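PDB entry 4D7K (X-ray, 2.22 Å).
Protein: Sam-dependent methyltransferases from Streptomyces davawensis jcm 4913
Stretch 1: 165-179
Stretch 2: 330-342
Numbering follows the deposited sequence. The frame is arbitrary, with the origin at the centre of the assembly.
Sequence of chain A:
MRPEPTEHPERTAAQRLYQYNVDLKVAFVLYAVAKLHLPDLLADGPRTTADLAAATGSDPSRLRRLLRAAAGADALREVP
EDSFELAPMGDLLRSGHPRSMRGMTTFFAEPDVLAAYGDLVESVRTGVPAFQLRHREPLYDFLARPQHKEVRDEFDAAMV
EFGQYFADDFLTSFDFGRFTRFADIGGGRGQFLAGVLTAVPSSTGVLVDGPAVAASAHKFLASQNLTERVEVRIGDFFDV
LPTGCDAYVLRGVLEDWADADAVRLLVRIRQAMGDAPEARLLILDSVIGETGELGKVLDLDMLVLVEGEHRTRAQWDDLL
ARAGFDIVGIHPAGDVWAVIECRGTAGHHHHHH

Stretch 1 (165-179) YFADDFLTSFDFGRF
Stretch 2, residues 330-342: IHPAGDVWAVIEC

Phenylalanines from just before, within and just after a short helix (Phe166, Phe170 and Phe174) pack against one side of a β-hairpin, an aromatic and aliphatic contact closed at one end by a salt bridge, with no direct hydrogen bond between the stretches. The helix spans 167-171 and runs at 33° to strand 337-342, the axes approaching to 9.3 Å; the contact buries 646 Å² in all. In the hairpin, His331 N to Val339 O (2.9 Å), Val339 N to His331 O (2.7 Å) and Ala333 N to Trp337 O (2.8 Å) pair the strands. Alternation turns Trp337, Val339 and Glu341 toward the helical stretch, and Ala338 and Ile340 away.

Phe166 (phi/psi -109/8, chi1 m) presents a ring face to the edge of Trp337 (chi1 m, chi2 110°): the planes stand at 88°, and Trp337 NE1 lies 3.4 Å from Phe166 CD2. Phe170 (m) leaves its backbone sideways, yet its ring end reaches the hairpin, with Phe170 CZ 3.5 Å from Trp337 CB and Phe170 CD1 3.8 Å from Ala333 CB and 3.9 Å from Val339 CG2. The ring turns its edge to Val339 and lies near parallel to the five-membered ring of Trp337 (planes at 26°, centroids 5.5 Å apart) but slid aside, so the two barely overlap; the small Ala333 leaves room for it.

The register is closest where the CA atoms of Asp169 and Ala333 come within 5.2 Å. Here the methyl of Ala333 fits, its CB 3.5 Å from Asp169 O. Gly334 follows at phi/psi 87/-158, angles that themselves call for glycine; a CB would also clash with Asp169 OD2. A water bridges the stretches, donating to Asp169 OD2 (3.1 Å) and accepting from Asp335 N (2.9 Å). Ser173 (m) returns its OG to Asp169 O at 2.5 Å, satisfying the hydroxyl within its own stretch, while its CB packs 3.3 Å from Pro332 O.

Beyond the helix, Phe174 takes extended angles (-136/151) and chi1 t, its CA 7.1 Å from that of His331. Val339 (t) sets CG1 over the Phe174 face, 4.1 Å from the ring centroid, so the branched side chain serves two rings: CG2 meets Phe170 and CG1 Phe174. The edge of Phe174 in turn points at the face of His331 (m), with Phe174 CD1 3.9 Å from His331 CD2.

Glu341, extended (t, t), reaches the polar end. His331 NE2 donates to Glu341 OE1 at 3.0 Å, and Arg178 (p, t, t, chi4 95°) brings NH2 to 2.7 Å from Glu341 OE2 in the salt bridge. The long arginine thus brings a positive charge to the buried carboxylate, whose OE2 is also hydrogen-bonded elsewhere in the structure.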

# COMPACT_ATOMS: atom_id res chain seq x y z
N TYR A 165 2.66 -6.97 -18.64
CA TYR A 165 1.33 -6.84 -18.07
C TYR A 165 0.36 -6.07 -18.96
O TYR A 165 -0.85 -6.31 -18.92
CB TYR A 165 1.40 -6.17 -16.69
CG TYR A 165 0.07 -6.10 -15.98
CD1 TYR A 165 -0.42 -7.18 -15.27
CD2 TYR A 165 -0.71 -4.94 -16.02
CE1 TYR A 165 -1.64 -7.13 -14.62
CE2 TYR A 165 -1.93 -4.88 -15.37
CZ TYR A 165 -2.39 -5.97 -14.67
OH TYR A 165 -3.60 -5.92 -14.02
N PHE A 166 0.87 -5.15 -19.77
CA PHE A 166 0.02 -4.31 -20.60
C PHE A 166 0.10 -4.65 -22.09
O PHE A 166 -0.45 -3.93 -22.92
CB PHE A 166 0.39 -2.83 -20.42
CG PHE A 166 -0.07 -2.25 -19.11
CD1 PHE A 166 -1.42 -2.03 -18.87
CD2 PHE A 166 0.84 -1.89 -18.14
CE1 PHE A 166 -1.85 -1.49 -17.67
CE2 PHE A 166 0.43 -1.34 -16.94
CZ PHE A 166 -0.92 -1.14 -16.70
N ALA A 167 0.79 -5.74 -22.42
CA ALA A 167 1.03 -6.11 -23.81
C ALA A 167 -0.27 -6.29 -24.61
O ALA A 167 -0.44 -5.69 -25.68
CB ALA A 167 1.87 -7.37 -23.89
N ASP A 168 -1.18 -7.10 -24.09
CA ASP A 168 -2.44 -7.37 -24.79
C ASP A 168 -3.27 -6.10 -25.00
O ASP A 168 -3.94 -5.96 -26.02
CB ASP A 168 -3.26 -8.41 -24.04
CG ASP A 168 -2.60 -9.78 -24.05
OD1 ASP A 168 -1.85 -10.07 -25.01
OD2 ASP A 168 -2.83 -10.56 -23.10
N ASP A 169 -3.20 -5.18 -24.04
CA ASP A 169 -3.97 -3.94 -24.11
C ASP A 169 -3.67 -3.14 -25.38
O ASP A 169 -4.55 -2.48 -25.92
CB ASP A 169 -3.70 -3.08 -22.87
CG ASP A 169 -4.48 -3.55 -21.65
OD1 ASP A 169 -5.49 -4.25 -21.82
OD2 ASP A 169 -4.08 -3.20 -20.52
N PHE A 170 -2.42 -3.19 -25.84
CA PHE A 170 -2.06 -2.52 -27.08
C PHE A 170 -2.50 -3.34 -28.29
O PHE A 170 -3.12 -2.81 -29.21
CB PHE A 170 -0.55 -2.27 -27.15
CG PHE A 170 -0.08 -1.18 -26.23
CD1 PHE A 170 -0.37 0.14 -26.50
CD2 PHE A 170 0.66 -1.49 -25.10
CE1 PHE A 170 0.05 1.15 -25.65
CE2 PHE A 170 1.09 -0.49 -24.25
CZ PHE A 170 0.79 0.83 -24.53
N LEU A 171 -2.18 -4.62 -28.28
CA LEU A 171 -2.37 -5.48 -29.44
C LEU A 171 -3.83 -5.76 -29.76
O LEU A 171 -4.15 -6.28 -30.83
CB LEU A 171 -1.62 -6.80 -29.25
CG LEU A 171 -0.10 -6.67 -29.18
CD1 LEU A 171 0.56 -8.03 -29.01
CD2 LEU A 171 0.41 -5.96 -30.43
N THR A 172 -4.73 -5.43 -28.84
CA THR A 172 -6.15 -5.66 -29.06
C THR A 172 -6.92 -4.36 -29.25
O THR A 172 -8.12 -4.39 -29.52
CB THR A 172 -6.79 -6.43 -27.89
OG1 THR A 172 -6.72 -5.64 -26.69
CG2 THR A 172 -6.07 -7.76 -27.67
N SER A 173 -6.24 -3.23 -29.12
CA SER A 173 -6.91 -1.93 -29.17
C SER A 173 -6.58 -1.16 -30.45
O SER A 173 -7.25 -0.17 -30.77
CB SER A 173 -6.54 -1.10 -27.95
OG SER A 173 -6.85 -1.79 -26.75
N PHE A 174 -5.55 -1.61 -31.16
CA PHE A 174 -5.17 -0.97 -32.41
C PHE A 174 -4.87 -2.02 -33.47
O PHE A 174 -4.44 -3.13 -33.15
CB PHE A 174 -3.95 -0.06 -32.21
CG PHE A 174 -3.60 0.76 -33.42
CD1 PHE A 174 -4.34 1.89 -33.75
CD2 PHE A 174 -2.52 0.41 -34.22
CE1 PHE A 174 -4.02 2.64 -34.87
CE2 PHE A 174 -2.20 1.16 -35.34
CZ PHE A 174 -2.94 2.28 -35.66
N ASP A 175 -5.09 -1.67 -34.74
CA ASP A 175 -4.89 -2.61 -35.83
C ASP A 175 -3.48 -2.54 -36.40
O ASP A 175 -3.25 -1.94 -37.45
CB ASP A 175 -5.92 -2.36 -36.94
CG ASP A 175 -5.84 -3.38 -38.06
OD1 ASP A 175 -5.39 -4.52 -37.79
OD2 ASP A 175 -6.22 -3.05 -39.20
N PHE A 176 -2.53 -3.16 -35.71
CA PHE A 176 -1.15 -3.21 -36.20
C PHE A 176 -1.04 -4.06 -37.46
O PHE A 176 -0.10 -3.91 -38.24
CB PHE A 176 -0.22 -3.76 -35.12
CG PHE A 176 -0.07 -2.85 -33.94
CD1 PHE A 176 0.80 -1.77 -34.00
CD2 PHE A 176 -0.77 -3.08 -32.78
CE1 PHE A 176 0.95 -0.93 -32.92
CE2 PHE A 176 -0.63 -2.24 -31.69
CZ PHE A 176 0.24 -1.16 -31.76
N GLY A 177 -2.02 -4.94 -37.67
CA GLY A 177 -2.02 -5.85 -38.80
C GLY A 177 -2.13 -5.21 -40.17
O GLY A 177 -2.03 -5.90 -41.19
N ARG A 178 -2.35 -3.90 -40.22
CA ARG A 178 -2.45 -3.22 -41.50
C ARG A 178 -1.14 -2.53 -41.88
O ARG A 178 -1.10 -1.72 -42.81
CB ARG A 178 -3.61 -2.21 -41.49
CG ARG A 178 -3.46 -1.02 -40.54
CD ARG A 178 -4.76 -0.22 -40.50
NE ARG A 178 -4.63 1.06 -39.80
CZ ARG A 178 -4.38 2.22 -40.39
NH1 ARG A 178 -4.22 2.26 -41.71
NH2 ARG A 178 -4.29 3.33 -39.68
N PHE A 179 -0.07 -2.86 -41.16
CA PHE A 179 1.26 -2.38 -41.50
C PHE A 179 2.19 -3.56 -41.73
O PHE A 179 1.99 -4.64 -41.17
CB PHE A 179 1.81 -1.46 -40.41
CG PHE A 179 0.94 -0.27 -40.12
CD1 PHE A 179 0.91 0.81 -40.99
CD2 PHE A 179 0.14 -0.24 -38.99
CE1 PHE A 179 0.11 1.90 -40.74
CE2 PHE A 179 -0.67 0.85 -38.73
CZ PHE A 179 -0.68 1.92 -39.61
N ILE A 330 -6.70 9.29 -31.19
CA ILE A 330 -6.05 8.77 -29.99
C ILE A 330 -6.85 7.59 -29.46
O ILE A 330 -7.87 7.76 -28.78
CB ILE A 330 -5.91 9.85 -28.91
CG1 ILE A 330 -5.11 11.04 -29.45
CG2 ILE A 330 -5.25 9.27 -27.66
CD1 ILE A 330 -4.86 12.13 -28.44
N HIS A 331 -6.41 6.38 -29.79
CA HIS A 331 -7.15 5.17 -29.46
C HIS A 331 -6.79 4.66 -28.08
O HIS A 331 -5.63 4.41 -27.79
CB HIS A 331 -6.89 4.08 -30.50
CG HIS A 331 -6.97 4.56 -31.91
ND1 HIS A 331 -8.08 4.38 -32.70
CD2 HIS A 331 -6.06 5.21 -32.68
CE1 HIS A 331 -7.86 4.90 -33.90
NE2 HIS A 331 -6.64 5.41 -33.91
N PRO A 332 -7.81 4.50 -27.21
CA PRO A 332 -7.61 3.97 -25.86
C PRO A 332 -7.07 2.54 -25.87
O PRO A 332 -7.63 1.69 -26.56
CB PRO A 332 -9.02 4.02 -25.25
CG PRO A 332 -9.78 4.98 -26.10
CD PRO A 332 -9.21 4.85 -27.47
N ALA A 333 -6.00 2.30 -25.12
CA ALA A 333 -5.42 0.97 -25.01
C ALA A 333 -5.48 0.52 -23.55
O ALA A 333 -4.47 0.50 -22.86
CB ALA A 333 -3.98 0.96 -25.52
N GLY A 334 -6.68 0.16 -23.10
CA GLY A 334 -6.89 -0.14 -21.70
C GLY A 334 -7.22 1.13 -20.93
O GLY A 334 -7.63 2.13 -21.52
N ASP A 335 -7.01 1.11 -19.62
CA ASP A 335 -7.42 2.22 -18.78
C ASP A 335 -6.28 3.18 -18.46
O ASP A 335 -6.43 4.10 -17.65
CB ASP A 335 -8.03 1.70 -17.48
CG ASP A 335 -9.34 0.97 -17.71
OD1 ASP A 335 -10.07 1.34 -18.67
OD2 ASP A 335 -9.65 0.04 -16.95
N VAL A 336 -5.13 2.98 -19.10
CA VAL A 336 -4.00 3.86 -18.88
C VAL A 336 -3.47 4.42 -20.18
O VAL A 336 -3.49 5.63 -20.42
CB VAL A 336 -2.85 3.15 -18.16
CG1 VAL A 336 -1.68 4.10 -17.97
CG2 VAL A 336 -3.32 2.59 -16.84
N TRP A 337 -2.99 3.52 -21.03
CA TRP A 337 -2.25 3.90 -22.21
C TRP A 337 -3.15 4.14 -23.41
O TRP A 337 -4.33 3.80 -23.40
CB TRP A 337 -1.22 2.81 -22.54
CG TRP A 337 -0.44 2.37 -21.35
CD1 TRP A 337 -0.52 1.17 -20.72
CD2 TRP A 337 0.53 3.14 -20.62
NE1 TRP A 337 0.35 1.13 -19.65
CE2 TRP A 337 1.00 2.34 -19.57
CE3 TRP A 337 1.05 4.44 -20.77
CZ2 TRP A 337 1.96 2.78 -18.66
CZ3 TRP A 337 2.00 4.88 -19.86
CH2 TRP A 337 2.45 4.05 -18.82
N ALA A 338 -2.58 4.75 -24.44
CA ALA A 338 -3.31 5.04 -25.66
C ALA A 338 -2.37 4.98 -26.85
O ALA A 338 -1.17 5.18 -26.71
CB ALA A 338 -3.97 6.40 -25.57
N VAL A 339 -2.93 4.69 -28.02
CA VAL A 339 -2.14 4.77 -29.24
C VAL A 339 -2.50 6.03 -30.01
O VAL A 339 -3.60 6.16 -30.53
CB VAL A 339 -2.36 3.54 -30.14
CG1 VAL A 339 -1.61 3.70 -31.45
CG2 VAL A 339 -1.91 2.29 -29.42
N ILE A 340 -1.56 6.97 -30.04
CA ILE A 340 -1.74 8.20 -30.80
C ILE A 340 -1.38 7.95 -32.26
O ILE A 340 -0.21 7.80 -32.59
CB ILE A 340 -0.88 9.35 -30.25
CG1 ILE A 340 -1.15 9.56 -28.76
CG2 ILE A 340 -1.15 10.64 -31.02
CD1 ILE A 340 -0.32 10.67 -28.13
N GLU A 341 -2.38 7.88 -33.12
CA GLU A 341 -2.13 7.64 -34.54
C GLU A 341 -1.90 8.96 -35.27
O GLU A 341 -2.78 9.81 -35.31
CB GLU A 341 -3.29 6.87 -35.17
CG GLU A 341 -3.06 6.48 -36.61
CD GLU A 341 -4.30 5.91 -37.27
OE1 GLU A 341 -5.26 5.59 -36.54
OE2 GLU A 341 -4.31 5.78 -38.51
N CYS A 342 -0.71 9.11 -35.84
CA CYS A 342 -0.33 10.36 -36.51
C CYS A 342 -0.06 10.16 -37.99
O CYS A 342 0.51 9.15 -38.40
CB CYS A 342 0.90 10.98 -35.85
SG CYS A 342 0.73 11.27 -34.08
O HOH W 1 -5.80 -1.41 -18.71